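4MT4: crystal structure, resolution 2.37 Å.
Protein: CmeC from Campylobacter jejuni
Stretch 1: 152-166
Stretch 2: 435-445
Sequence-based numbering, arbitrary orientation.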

# COMPACT_ATOMS: atom_id res chain seq x y z
N ARG B 152 -2.35 12.81 -13.89
CA ARG B 152 -3.36 13.26 -14.84
C ARG B 152 -3.66 12.17 -15.86
O ARG B 152 -4.82 11.84 -16.11
CB ARG B 152 -2.90 14.54 -15.55
CG ARG B 152 -4.00 15.26 -16.31
CD ARG B 152 -3.48 16.54 -16.96
NE ARG B 152 -4.56 17.43 -17.37
CZ ARG B 152 -5.13 17.41 -18.57
NH1 ARG B 152 -6.10 18.27 -18.85
NH2 ARG B 152 -4.73 16.55 -19.48
N LEU B 153 -2.61 11.61 -16.45
CA LEU B 153 -2.74 10.53 -17.42
C LEU B 153 -3.43 9.32 -16.81
O LEU B 153 -4.28 8.69 -17.44
CB LEU B 153 -1.36 10.14 -17.96
CG LEU B 153 -1.29 8.90 -18.86
CD1 LEU B 153 -2.20 9.05 -20.08
CD2 LEU B 153 0.15 8.63 -19.28
N SER B 154 -3.06 9.00 -15.58
CA SER B 154 -3.64 7.86 -14.86
C SER B 154 -5.13 8.05 -14.60
O SER B 154 -5.92 7.13 -14.82
CB SER B 154 -2.90 7.64 -13.54
OG SER B 154 -3.55 6.67 -12.74
N VAL B 155 -5.50 9.23 -14.13
CA VAL B 155 -6.89 9.56 -13.83
C VAL B 155 -7.75 9.52 -15.09
O VAL B 155 -8.85 8.97 -15.08
CB VAL B 155 -7.00 10.95 -13.16
CG1 VAL B 155 -8.44 11.45 -13.19
CG2 VAL B 155 -6.49 10.88 -11.73
N ILE B 156 -7.24 10.11 -16.17
CA ILE B 156 -7.96 10.12 -17.44
C ILE B 156 -8.13 8.70 -18.00
O ILE B 156 -9.22 8.31 -18.40
CB ILE B 156 -7.23 10.99 -18.50
CG1 ILE B 156 -7.23 12.45 -18.07
CG2 ILE B 156 -7.89 10.84 -19.86
CD1 ILE B 156 -6.53 13.37 -19.06
N SER B 157 -7.04 7.94 -18.01
CA SER B 157 -7.07 6.57 -18.52
C SER B 157 -8.03 5.70 -17.73
O SER B 157 -8.77 4.90 -18.30
CB SER B 157 -5.66 5.97 -18.49
OG SER B 157 -4.79 6.68 -19.35
N ASN B 158 -8.01 5.84 -16.41
CA ASN B 158 -8.90 5.08 -15.54
C ASN B 158 -10.36 5.46 -15.77
O ASN B 158 -11.24 4.59 -15.73
CB ASN B 158 -8.53 5.29 -14.07
CG ASN B 158 -7.25 4.57 -13.68
OD1 ASN B 158 -6.82 3.65 -14.36
ND2 ASN B 158 -6.65 4.99 -12.57
N THR B 159 -10.61 6.74 -16.01
CA THR B 159 -11.96 7.23 -16.28
C THR B 159 -12.49 6.67 -17.60
O THR B 159 -13.65 6.25 -17.69
CB THR B 159 -12.00 8.77 -16.32
OG1 THR B 159 -11.64 9.29 -15.03
CG2 THR B 159 -13.39 9.26 -16.69
N VAL B 160 -11.64 6.68 -18.62
CA VAL B 160 -12.02 6.18 -19.94
C VAL B 160 -12.31 4.68 -19.90
O VAL B 160 -13.31 4.21 -20.45
CB VAL B 160 -10.92 6.45 -20.99
CG1 VAL B 160 -11.24 5.75 -22.31
CG2 VAL B 160 -10.75 7.95 -21.20
N GLN B 161 -11.42 3.93 -19.25
CA GLN B 161 -11.55 2.48 -19.17
C GLN B 161 -12.70 2.06 -18.26
O GLN B 161 -13.27 0.98 -18.42
CB GLN B 161 -10.24 1.85 -18.70
CG GLN B 161 -9.12 1.90 -19.74
CD GLN B 161 -7.88 1.15 -19.30
OE1 GLN B 161 -7.64 0.95 -18.11
NE2 GLN B 161 -7.08 0.71 -20.27
N THR B 162 -13.04 2.90 -17.29
CA THR B 162 -14.18 2.65 -16.42
C THR B 162 -15.47 2.89 -17.19
O THR B 162 -16.46 2.17 -17.03
CB THR B 162 -14.15 3.53 -15.15
OG1 THR B 162 -12.99 3.21 -14.38
CG2 THR B 162 -15.40 3.31 -14.30
N TYR B 163 -15.46 3.93 -18.03
CA TYR B 163 -16.59 4.24 -18.89
C TYR B 163 -16.91 3.07 -19.81
O TYR B 163 -18.07 2.67 -19.94
CB TYR B 163 -16.31 5.50 -19.71
CG TYR B 163 -17.30 5.76 -20.82
CD1 TYR B 163 -18.52 6.38 -20.57
CD2 TYR B 163 -17.03 5.38 -22.13
CE1 TYR B 163 -19.43 6.63 -21.58
CE2 TYR B 163 -17.93 5.61 -23.15
CZ TYR B 163 -19.13 6.24 -22.87
OH TYR B 163 -20.04 6.47 -23.88
N PHE B 164 -15.88 2.54 -20.45
CA PHE B 164 -16.03 1.44 -21.40
C PHE B 164 -16.45 0.15 -20.71
O PHE B 164 -17.20 -0.65 -21.28
CB PHE B 164 -14.73 1.23 -22.17
CG PHE B 164 -14.55 2.16 -23.34
CD1 PHE B 164 -15.64 2.50 -24.13
CD2 PHE B 164 -13.32 2.70 -23.64
CE1 PHE B 164 -15.49 3.36 -25.20
CE2 PHE B 164 -13.16 3.57 -24.71
CZ PHE B 164 -14.25 3.90 -25.49
N ASN B 165 -15.97 -0.06 -19.49
CA ASN B 165 -16.40 -1.20 -18.69
C ASN B 165 -17.87 -1.05 -18.28
O ASN B 165 -18.58 -2.04 -18.12
CB ASN B 165 -15.53 -1.36 -17.45
CG ASN B 165 -14.16 -1.93 -17.76
OD1 ASN B 165 -13.97 -2.59 -18.78
ND2 ASN B 165 -13.20 -1.67 -16.88
N LEU B 166 -18.30 0.19 -18.12
CA LEU B 166 -19.69 0.48 -17.79
C LEU B 166 -20.60 0.22 -18.99
O LEU B 166 -21.66 -0.39 -18.85
CB LEU B 166 -19.85 1.93 -17.32
CG LEU B 166 -21.29 2.38 -17.07
CD1 LEU B 166 -21.93 1.54 -15.97
CD2 LEU B 166 -21.34 3.86 -16.72
N TYR B 435 -11.01 -4.35 -26.27
CA TYR B 435 -10.22 -3.79 -27.35
C TYR B 435 -10.14 -2.28 -27.23
O TYR B 435 -9.11 -1.67 -27.53
CB TYR B 435 -10.79 -4.18 -28.72
CG TYR B 435 -9.97 -3.65 -29.87
CD1 TYR B 435 -8.75 -4.23 -30.20
CD2 TYR B 435 -10.40 -2.56 -30.62
CE1 TYR B 435 -7.99 -3.75 -31.25
CE2 TYR B 435 -9.64 -2.07 -31.67
CZ TYR B 435 -8.44 -2.67 -31.98
OH TYR B 435 -7.68 -2.18 -33.02
N ALA B 436 -11.24 -1.67 -26.79
CA ALA B 436 -11.29 -0.24 -26.56
C ALA B 436 -10.30 0.14 -25.46
O ALA B 436 -9.56 1.12 -25.59
CB ALA B 436 -12.70 0.20 -26.18
N ASN B 437 -10.28 -0.65 -24.39
CA ASN B 437 -9.35 -0.43 -23.29
C ASN B 437 -7.92 -0.80 -23.66
O ASN B 437 -6.96 -0.34 -23.04
CB ASN B 437 -9.79 -1.22 -22.06
CG ASN B 437 -11.04 -0.65 -21.42
OD1 ASN B 437 -11.47 0.45 -21.74
ND2 ASN B 437 -11.64 -1.41 -20.51
N SER B 438 -7.77 -1.65 -24.67
CA SER B 438 -6.45 -2.04 -25.15
C SER B 438 -5.81 -0.86 -25.87
O SER B 438 -4.59 -0.70 -25.85
CB SER B 438 -6.53 -3.25 -26.08
OG SER B 438 -7.06 -2.90 -27.35
N ILE B 439 -6.64 -0.05 -26.51
CA ILE B 439 -6.17 1.17 -27.17
C ILE B 439 -5.61 2.13 -26.13
O ILE B 439 -4.55 2.72 -26.31
CB ILE B 439 -7.30 1.87 -27.95
CG1 ILE B 439 -7.90 0.92 -28.99
CG2 ILE B 439 -6.78 3.13 -28.63
CD1 ILE B 439 -6.91 0.46 -30.04
N VAL B 440 -6.34 2.28 -25.03
CA VAL B 440 -5.96 3.18 -23.94
C VAL B 440 -4.64 2.74 -23.30
O VAL B 440 -3.78 3.57 -23.01
CB VAL B 440 -7.05 3.24 -22.86
CG1 VAL B 440 -6.65 4.18 -21.73
CG2 VAL B 440 -8.37 3.68 -23.47
N ASP B 441 -4.48 1.44 -23.10
CA ASP B 441 -3.27 0.89 -22.49
C ASP B 441 -2.03 1.24 -23.31
O ASP B 441 -0.98 1.55 -22.75
CB ASP B 441 -3.39 -0.63 -22.34
CG ASP B 441 -4.30 -1.03 -21.19
OD1 ASP B 441 -4.40 -0.26 -20.22
OD2 ASP B 441 -4.92 -2.11 -21.27
N VAL B 442 -2.16 1.18 -24.63
CA VAL B 442 -1.07 1.56 -25.53
C VAL B 442 -0.77 3.05 -25.39
O VAL B 442 0.38 3.45 -25.24
CB VAL B 442 -1.40 1.24 -27.00
CG1 VAL B 442 -0.32 1.79 -27.92
CG2 VAL B 442 -1.56 -0.26 -27.19
N ILE B 443 -1.82 3.86 -25.46
CA ILE B 443 -1.70 5.30 -25.29
C ILE B 443 -1.08 5.65 -23.94
O ILE B 443 -0.20 6.51 -23.85
CB ILE B 443 -3.07 6.01 -25.43
CG1 ILE B 443 -3.65 5.77 -26.83
CG2 ILE B 443 -2.93 7.50 -25.15
CD1 ILE B 443 -5.04 6.36 -27.02
N LYS B 444 -1.54 4.96 -22.89
CA LYS B 444 -1.03 5.18 -21.54
C LYS B 444 0.45 4.80 -21.43
O LYS B 444 1.23 5.51 -20.79
CB LYS B 444 -1.84 4.36 -20.53
CG LYS B 444 -1.42 4.58 -19.08
CD LYS B 444 -1.84 3.42 -18.20
CE LYS B 444 -3.33 3.13 -18.30
NZ LYS B 444 -3.74 1.99 -17.43
N ALA B 445 0.82 3.69 -22.06
CA ALA B 445 2.19 3.18 -21.98
C ALA B 445 3.18 4.08 -22.70
O ALA B 445 4.38 4.07 -22.39
CB ALA B 445 2.25 1.77 -22.54

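The side-chain amide of Gln161 is the polar centre of this contact between two nearly antiparallel helices. Gln161 NE2 donates to Asp441 OD1 at 2.9 Å and to the backbone oxygen Asn437 O at 3.0 Å. Asn437 O also accepts the helical bond from Asp441 N, so the glutamine adds to the helix's own bonding without breaking it. The CA-to-CB bond of Gln161 points sideways, but an m, t side chain is long enough to bring the amide across, where it sits as a knob among Asn437, Val440, Asp441 and Lys444. Asn437 returns the arrangement, lodging among Val160, Gln161, Phe164 and Asn165; its ND2 makes a weak hydrogen bond to Asn165 OD1 at 3.1 Å, whereas its buried OD1 finds no polar partner and lies near the edge of the Phe164 ring.

Apolar packing flanks these amides. Ala436 CB lies over one face of the Phe164 ring, 3.7 Å from its centroid, a CH-pi contact for which a lone methyl is well suited. Val160 CG1 meets Val440 CG2 at 3.7 Å. Small Ser157 faces Val440 and turns its hydroxyl back to its own helix, OG donating to Leu153 O at 2.8 Å. Farther along, Leu153 packs against Lys444, whose aliphatic chain helps cover the contact. Together the stretches bury 539 Å².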